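Local coordinates for protein RnfH (Haemophilus influenzae, PDB 2HJ1) that is of unknown function but belongs to the RnfH family, which has a ubiquitin-like fold, and crystallises as a domain-swapped dimer, at residues Thr40-Thr43 with Ile47-Gln50; Glu16-Phe21 with Tyr25-Phe30; Ser45-Leu48 with Glu53-Leu56. All blocks are in the same frame, centred on the assembly; numbering follows the deposited sequence.

In the fold
All three contacts lie within the ubiquitin-like domain and meet around Ile47. Contact 2 is the hairpin of strands 12-19 and 26-33, held by backbone hydrogen bonds; Ile17, Tyr19 and Tyr26 on one face are buried, while much of the rest is exposed. Contacts 1 and 3 share Ile47 and Leu48 and join the short helix 47-50 to helix 38-45 in contact 1 and, in contact 3, to the loop that follows helix 47-50 itself. Both rely on aliphatic side chains, contact 1 adding a bridging water and an exposed threonine at its margin. Ile47 of these two contacts packs on Tyr19 and Tyr26 of contact 2, and the second subunit touches all three.

Contact 1: Thr40-Thr43 with Ile47-Gln50. With SO4 (sulfate ion), chain F.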
loop_
_atom_site.group_PDB
_atom_site.type_symbol
_atom_site.label_atom_id
_atom_site.label_comp_id
_atom_site.label_asym_id
_atom_site.label_seq_id
_atom_site.Cartn_x
_atom_site.Cartn_y
_atom_site.Cartn_z
ATOM N N THR B 40 2.177 16.007 6.953
ATOM C CA THR B 40 1.285 16.612 7.954
ATOM C C THR B 40 0.582 15.585 8.852
ATOM O O THR B 40 0.463 15.785 10.055
ATOM C CB THR B 40 0.232 17.542 7.270
ATOM O OG1 THR B 40 0.934 18.466 6.398
ATOM C CG2 THR B 40 -0.551 18.314 8.309
ATOM N N ALA B 41 0.092 14.495 8.268
ATOM C CA ALA B 41 -0.540 13.398 9.075
ATOM C C ALA B 41 0.481 12.882 10.096
ATOM O O ALA B 41 0.202 12.785 11.267
ATOM C CB ALA B 41 -0.984 12.290 8.171
ATOM N N ILE B 42 1.692 12.605 9.650
ATOM C CA ILE B 42 2.686 12.083 10.564
ATOM C C ILE B 42 2.967 13.097 11.689
ATOM O O ILE B 42 2.905 12.785 12.890
ATOM C CB ILE B 42 3.992 11.678 9.829
ATOM C CG1 ILE B 42 3.720 10.571 8.796
ATOM C CG2 ILE B 42 5.086 11.193 10.850
ATOM C CD1 ILE B 42 4.956 10.235 7.887
ATOM N N THR B 43 3.274 14.338 11.320
ATOM C CA THR B 43 3.660 15.305 12.367
ATOM C C THR B 43 2.499 15.644 13.314
ATOM O O THR B 43 2.718 15.884 14.497
ATOM C CB THR B 43 4.265 16.603 11.745
ATOM O OG1 THR B 43 3.316 17.175 10.848
ATOM C CG2 THR B 43 5.503 16.290 10.939
ATOM N N ILE B 47 2.963 10.528 16.771
ATOM C CA ILE B 47 3.870 9.361 16.666
ATOM C C ILE B 47 5.341 9.790 16.886
ATOM O O ILE B 47 6.131 9.040 17.471
ATOM C CB ILE B 47 3.703 8.584 15.334
ATOM C CG1 ILE B 47 4.418 7.224 15.399
ATOM C CG2 ILE B 47 4.241 9.364 14.093
ATOM C CD1 ILE B 47 4.374 6.476 14.128
ATOM N N LEU B 48 5.695 11.005 16.450
ATOM C CA LEU B 48 7.080 11.450 16.594
ATOM C C LEU B 48 7.434 11.743 18.039
ATOM O O LEU B 48 8.579 11.607 18.391
ATOM C CB LEU B 48 7.415 12.650 15.706
ATOM C CG LEU B 48 7.088 12.481 14.238
ATOM C CD1 LEU B 48 7.316 13.824 13.527
ATOM C CD2 LEU B 48 7.864 11.351 13.595
ATOM N N SER B 49 6.456 12.116 18.868
ATOM C CA SER B 49 6.689 12.222 20.335
ATOM C C SER B 49 6.834 10.862 21.028
ATOM O O SER B 49 7.685 10.690 21.911
ATOM C CB SER B 49 5.583 13.045 21.008
ATOM O OG SER B 49 5.473 14.298 20.329
ATOM N N GLN B 50 6.023 9.885 20.621
ATOM C CA GLN B 50 6.106 8.563 21.199
ATOM C C GLN B 50 7.406 7.862 20.770
ATOM O O GLN B 50 7.999 7.121 21.548
ATOM C CB GLN B 50 4.882 7.736 20.784
ATOM C CG GLN B 50 4.829 6.346 21.446
ATOM C CD GLN B 50 3.562 5.603 21.111
ATOM O OE1 GLN B 50 2.672 6.140 20.437
ATOM N NE2 GLN B 50 3.472 4.356 21.556
HETATM S S SO4 F . 5.523 2.220 23.997
HETATM O O1 SO4 F . 4.081 2.026 24.010
HETATM O O2 SO4 F . 5.837 3.398 23.182
HETATM O O3 SO4 F . 6.018 2.442 25.365
HETATM O O4 SO4 F . 6.096 0.968 23.512
HETATM O O HOH W 1 3.951 13.162 15.519
#
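Ile42 holds CG1 beside its backbone nitrogen (chi1 -61°), which leaves CG2 on the far side from that nitrogen and directed at helix 47-50; the matching turn of Leu48 (chi1 -53°) swings its two methyls back toward helix 38-45. The two helical segments follow each other around a tight bend in the ubiquitin-like fold of the RnfH family, the longer helix being the one that packs across the sheet. Ile42 CG2 is the meeting point: it touches Ile47 CG2 at 3.8 Å and Leu48 CD2 at 3.9 Å, so one methyl sits against the branches of two successive residues. Nearer the solvent, Thr43 and Leu48 run abreast, with Thr43 CG2 4.0 Å from Leu48 CD1. The hydroxyl of Thr43 is turned to its own helix, where OG1 bonds to the carbonyl oxygen of Gln39, so that the methyl is the side-chain atom that meets Leu48.

The polar link between the segments passes through a water, which donates to Ile42 O at 2.9 Å and accepts from Leu48 N, also at 2.9 Å. It thus joins a carbonyl of the first helix to an amide in the first turn of the next. On the inner side Ile42 packs on Ile80 of the second subunit and Ile47 on Ile82 of that chain, which places this corner against the dimer interface. At the far end of helix 47-50 the extended Gln50 side chain carries its amide to a sulfate ion, probably from the crystallisation liquor, and NE2 donates to sulfate O2 at 3.0 Å in an almost straight bond (173°).

Contact 2: Glu16-Phe21 with Tyr25-Phe30; sequences EIAYAF and YYLKSF
The Tyr26 ring meets the neighbouring strand with one edge, where Ile17 O lies near the ring plane 3.6 Å from CD2, while one of its faces carries Lys28 CG, offset toward the rim. The phenol oxygen of Tyr26 in turn lies in the plane of the Phe30 ring, at its edge. Ile17 of the first strand reaches both rings, with its branches parting: CG2 reaches Tyr26 CE2 at 3.9 Å, and CD1 extends to Phe30 CE2 at 4.1 Å. With CG trans to the backbone nitrogen (chi1 -180°), Tyr26 is laid along its own strand toward Phe30, which puts its edge beside Ile17.

These side chains belong to one face of a beta hairpin, the first two strands of the ubiquitin-like (beta-grasp) fold, and helix 47-50 packs on that face through Ile47. Ile17 and Lys28 form a hydrogen-bonded antiparallel pair, with Ile17 N donating to Lys28 O at 2.9 Å and the reverse bond closing the ring; Tyr19 and Tyr26 form the next such pair, Tyr19 N meeting Tyr26 O at 2.9 Å. In the non-hydrogen-bonded pair between them, Ala18 and Leu27 turn to the opposite face. There Ala18 CB lies 3.6 Å from Leu27 CD1, although the strained conformer of Leu27 makes this detail doubtful. On the other edge of strand 12-19, Glu16 to Tyr19 pair in parallel with a strand of the second subunit, continuing the sheet across the interface. Toward the turn, Ala20 CB approaches Tyr25 CD1 at 4.1 Å.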
loop_
_atom_site.group_PDB
_atom_site.type_symbol
_atom_site.label_atom_id
_atom_site.label_comp_id
_atom_site.label_asym_id
_atom_site.label_seq_id
_atom_site.Cartn_x
_atom_site.Cartn_y
_atom_site.Cartn_z
ATOM N N GLU B 16 -4.482 5.570 7.811
ATOM C CA GLU B 16 -3.773 4.862 8.859
ATOM C C GLU B 16 -2.304 5.200 8.905
ATOM O O GLU B 16 -1.705 5.553 7.886
ATOM C CB GLU B 16 -3.944 3.341 8.722
ATOM C CG GLU B 16 -5.394 2.868 8.847
ATOM C CD GLU B 16 -5.514 1.364 8.605
ATOM O OE1 GLU B 16 -5.061 0.892 7.546
ATOM O OE2 GLU B 16 -6.019 0.646 9.502
ATOM N N ILE B 17 -1.709 5.072 10.086
ATOM C CA ILE B 17 -0.255 5.160 10.228
ATOM C C ILE B 17 0.232 3.941 10.966
ATOM O O ILE B 17 -0.364 3.567 11.992
ATOM C CB ILE B 17 0.155 6.460 10.990
ATOM C CG1 ILE B 17 -0.311 7.660 10.178
ATOM C CG2 ILE B 17 1.681 6.557 11.155
ATOM C CD1 ILE B 17 -0.186 8.976 10.982
ATOM N N ALA B 18 1.304 3.321 10.454
ATOM C CA ALA B 18 1.854 2.087 11.030
ATOM C C ALA B 18 3.346 2.259 11.253
ATOM O O ALA B 18 4.031 2.861 10.433
ATOM C CB ALA B 18 1.625 0.870 10.080
ATOM N N TYR B 19 3.828 1.695 12.341
ATOM C CA TYR B 19 5.231 1.737 12.657
ATOM C C TYR B 19 5.483 0.577 13.588
ATOM O O TYR B 19 4.815 0.449 14.613
ATOM C CB TYR B 19 5.583 3.061 13.366
ATOM C CG TYR B 19 7.041 3.192 13.791
ATOM C CD1 TYR B 19 8.084 3.306 12.847
ATOM C CD2 TYR B 19 7.363 3.234 15.124
ATOM C CE1 TYR B 19 9.446 3.424 13.265
ATOM C CE2 TYR B 19 8.707 3.382 15.543
ATOM C CZ TYR B 19 9.716 3.467 14.623
ATOM O OH TYR B 19 10.994 3.623 15.111
ATOM N N ALA B 20 6.482 -0.240 13.305
ATOM C CA ALA B 20 6.576 -1.503 14.063
ATOM C C ALA B 20 7.616 -1.445 15.153
ATOM O O ALA B 20 8.759 -1.789 14.946
ATOM C CB ALA B 20 6.833 -2.664 13.171
ATOM N N PHE B 21 7.195 -0.992 16.322
ATOM C CA PHE B 21 8.042 -0.954 17.475
ATOM C C PHE B 21 8.036 -2.401 17.935
ATOM O O PHE B 21 6.990 -2.899 18.419
ATOM C CB PHE B 21 7.442 -0.011 18.505
ATOM C CG PHE B 21 8.267 0.162 19.746
ATOM C CD1 PHE B 21 7.748 -0.195 20.989
ATOM C CD2 PHE B 21 9.553 0.750 19.684
ATOM C CE1 PHE B 21 8.495 0.010 22.152
ATOM C CE2 PHE B 21 10.296 0.955 20.847
ATOM C CZ PHE B 21 9.760 0.572 22.077
ATOM N N TYR B 25 3.603 -2.790 18.489
ATOM C CA TYR B 25 3.338 -2.127 17.229
ATOM C C TYR B 25 2.495 -0.830 17.427
ATOM O O TYR B 25 1.578 -0.785 18.237
ATOM C CB TYR B 25 2.527 -3.113 16.396
ATOM C CG TYR B 25 3.225 -4.430 16.065
ATOM C CD1 TYR B 25 4.642 -4.523 16.038
ATOM C CD2 TYR B 25 2.481 -5.560 15.676
ATOM C CE1 TYR B 25 5.284 -5.731 15.686
ATOM C CE2 TYR B 25 3.116 -6.772 15.317
ATOM C CZ TYR B 25 4.513 -6.845 15.339
ATOM O OH TYR B 25 5.145 -8.019 14.966
ATOM N N TYR B 26 2.761 0.164 16.612
ATOM C CA TYR B 26 1.882 1.322 16.466
ATOM C C TYR B 26 1.077 1.167 15.211
ATOM O O TYR B 26 1.654 1.091 14.126
ATOM C CB TYR B 26 2.749 2.584 16.362
ATOM C CG TYR B 26 1.977 3.886 16.215
ATOM C CD1 TYR B 26 1.810 4.744 17.311
ATOM C CD2 TYR B 26 1.446 4.267 14.971
ATOM C CE1 TYR B 26 1.152 5.993 17.162
ATOM C CE2 TYR B 26 0.745 5.469 14.827
ATOM C CZ TYR B 26 0.601 6.311 15.921
ATOM O OH TYR B 26 -0.029 7.509 15.744
ATOM N N LEU B 27 -0.252 1.160 15.348
ATOM C CA LEU B 27 -1.171 1.013 14.243
ATOM C C LEU B 27 -2.432 1.816 14.570
ATOM O O LEU B 27 -3.241 1.377 15.360
ATOM C CB LEU B 27 -1.510 -0.478 14.074
ATOM C CG LEU B 27 -0.603 -1.620 13.523
ATOM C CD1 LEU B 27 0.668 -1.264 12.800
ATOM C CD2 LEU B 27 -0.334 -2.838 14.448
ATOM N N LYS B 28 -2.612 2.967 13.948
ATOM C CA LYS B 28 -3.722 3.875 14.291
ATOM C C LYS B 28 -4.374 4.438 13.058
ATOM O O LYS B 28 -3.701 4.764 12.101
ATOM C CB LYS B 28 -3.253 5.045 15.187
ATOM C CG LYS B 28 -2.750 4.550 16.523
ATOM C CD LYS B 28 -3.084 5.441 17.643
ATOM C CE LYS B 28 -2.605 4.848 18.939
ATOM N NZ LYS B 28 -2.279 5.905 20.001
ATOM N N SER B 29 -5.694 4.554 13.116
ATOM C CA SER B 29 -6.485 5.135 12.082
ATOM C C SER B 29 -6.963 6.508 12.583
ATOM O O SER B 29 -7.268 6.659 13.775
ATOM C CB SER B 29 -7.671 4.168 11.750
ATOM O OG SER B 29 -8.538 4.791 10.833
ATOM N N PHE B 30 -6.971 7.506 11.688
ATOM C CA PHE B 30 -7.407 8.877 12.007
ATOM C C PHE B 30 -8.351 9.366 10.958
ATOM O O PHE B 30 -8.201 9.060 9.789
ATOM C CB PHE B 30 -6.218 9.873 12.054
ATOM C CG PHE B 30 -5.212 9.556 13.132
ATOM C CD1 PHE B 30 -5.439 9.951 14.429
ATOM C CD2 PHE B 30 -4.069 8.802 12.841
ATOM C CE1 PHE B 30 -4.531 9.620 15.460
ATOM C CE2 PHE B 30 -3.146 8.476 13.847
ATOM C CZ PHE B 30 -3.372 8.887 15.143
#

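Contact 3: Ser45-Leu48 with Glu53-Leu56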
loop_
_atom_site.group_PDB
_atom_site.type_symbol
_atom_site.label_atom_id
_atom_site.label_comp_id
_atom_site.label_asym_id
_atom_site.label_seq_id
_atom_site.Cartn_x
_atom_site.Cartn_y
_atom_site.Cartn_z
ATOM N N SER B 45 -0.007 13.505 14.243
ATOM C CA SER B 45 -0.477 12.298 14.984
ATOM C C SER B 45 0.056 12.155 16.400
ATOM O O SER B 45 -0.604 11.581 17.279
ATOM C CB SER B 45 -0.166 11.017 14.149
ATOM O OG SER B 45 1.229 10.772 14.127
ATOM N N GLY B 46 1.278 12.619 16.629
ATOM C CA GLY B 46 1.942 12.397 17.916
ATOM C C GLY B 46 2.935 11.249 17.879
ATOM O O GLY B 46 3.687 11.006 18.841
ATOM N N ILE B 47 2.963 10.528 16.771
ATOM C CA ILE B 47 3.870 9.361 16.666
ATOM C C ILE B 47 5.341 9.790 16.886
ATOM O O ILE B 47 6.131 9.040 17.471
ATOM C CB ILE B 47 3.703 8.584 15.334
ATOM C CG1 ILE B 47 4.418 7.224 15.399
ATOM C CG2 ILE B 47 4.241 9.364 14.093
ATOM C CD1 ILE B 47 4.374 6.476 14.128
ATOM N N LEU B 48 5.695 11.005 16.450
ATOM C CA LEU B 48 7.080 11.450 16.594
ATOM C C LEU B 48 7.434 11.743 18.039
ATOM O O LEU B 48 8.579 11.607 18.391
ATOM C CB LEU B 48 7.415 12.650 15.706
ATOM C CG LEU B 48 7.088 12.481 14.238
ATOM C CD1 LEU B 48 7.316 13.824 13.527
ATOM C CD2 LEU B 48 7.864 11.351 13.595
ATOM N N GLU B 53 13.096 8.393 18.020
ATOM C CA GLU B 53 14.053 7.843 17.068
ATOM C C GLU B 53 13.609 7.921 15.601
ATOM O O GLU B 53 14.428 7.756 14.729
ATOM C CB GLU B 53 14.375 6.387 17.395
ATOM C CG GLU B 53 13.108 5.482 17.265
ATOM C CD GLU B 53 12.385 5.239 18.602
ATOM O OE1 GLU B 53 12.143 4.058 18.910
ATOM O OE2 GLU B 53 12.084 6.173 19.361
ATOM N N ILE B 54 12.341 8.195 15.311
ATOM C CA ILE B 54 11.914 8.336 13.906
ATOM C C ILE B 54 12.511 9.652 13.339
ATOM O O ILE B 54 12.360 10.709 13.954
ATOM C CB ILE B 54 10.380 8.369 13.751
ATOM C CG1 ILE B 54 9.745 6.993 14.084
ATOM C CG2 ILE B 54 9.956 8.818 12.324
ATOM C CD1 ILE B 54 8.175 7.064 14.139
ATOM N N ASP B 55 13.179 9.573 12.187
ATOM C CA ASP B 55 13.738 10.779 11.503
ATOM C C ASP B 55 13.088 10.836 10.149
ATOM O O ASP B 55 13.438 10.053 9.257
ATOM C CB ASP B 55 15.254 10.631 11.380
ATOM C CG ASP B 55 15.950 11.842 10.734
ATOM O OD1 ASP B 55 15.287 12.691 10.103
ATOM O OD2 ASP B 55 17.193 11.932 10.862
ATOM N N LEU B 56 12.129 11.748 9.988
ATOM C CA LEU B 56 11.436 11.914 8.702
ATOM C C LEU B 56 12.320 12.357 7.542
ATOM O O LEU B 56 11.933 12.190 6.383
ATOM C CB LEU B 56 10.256 12.903 8.819
ATOM C CG LEU B 56 9.091 12.443 9.704
ATOM C CD1 LEU B 56 7.974 13.451 9.626
ATOM C CD2 LEU B 56 8.574 10.999 9.289
#
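Leu48 and Ile54 approach to 6.3 Å between their CA atoms, where the chain turns at Gly46 (phi 100°, psi -7°) into helix 47-50 and then returns past it as an irregular segment. This is a helix-to-loop contact of the ubiquitin-like fold, made by aliphatic side chains that cross at about right angles. Ile54 divides its branches between two partners: CD1 meets Ile47 CD1 at 3.8 Å, whereas CG2 presses on Leu48 CD2 at 3.5 Å, a close approach for two methyls. The split follows from chi1 of -69°, which sets CG1 beside the backbone nitrogen and CG2 trans to it.

Gly46 occupies the N-cap position, and its positive phi at the junction of the two helices is a conformation that glycine readily adopts. Just ahead of the helix, Ser45 OG accepts from Ile47 N at 3.2 Å, an ST turn that ties the residue before Gly46 to the first amide of the helix; the same hydroxyl also bonds to Ile42 O. Ile54 packs on Ile82 of the second subunit, which brings this contact to the dimer interface. On the other branch of Leu48, CD1 touches Leu56 CD1 at 4.0 Å.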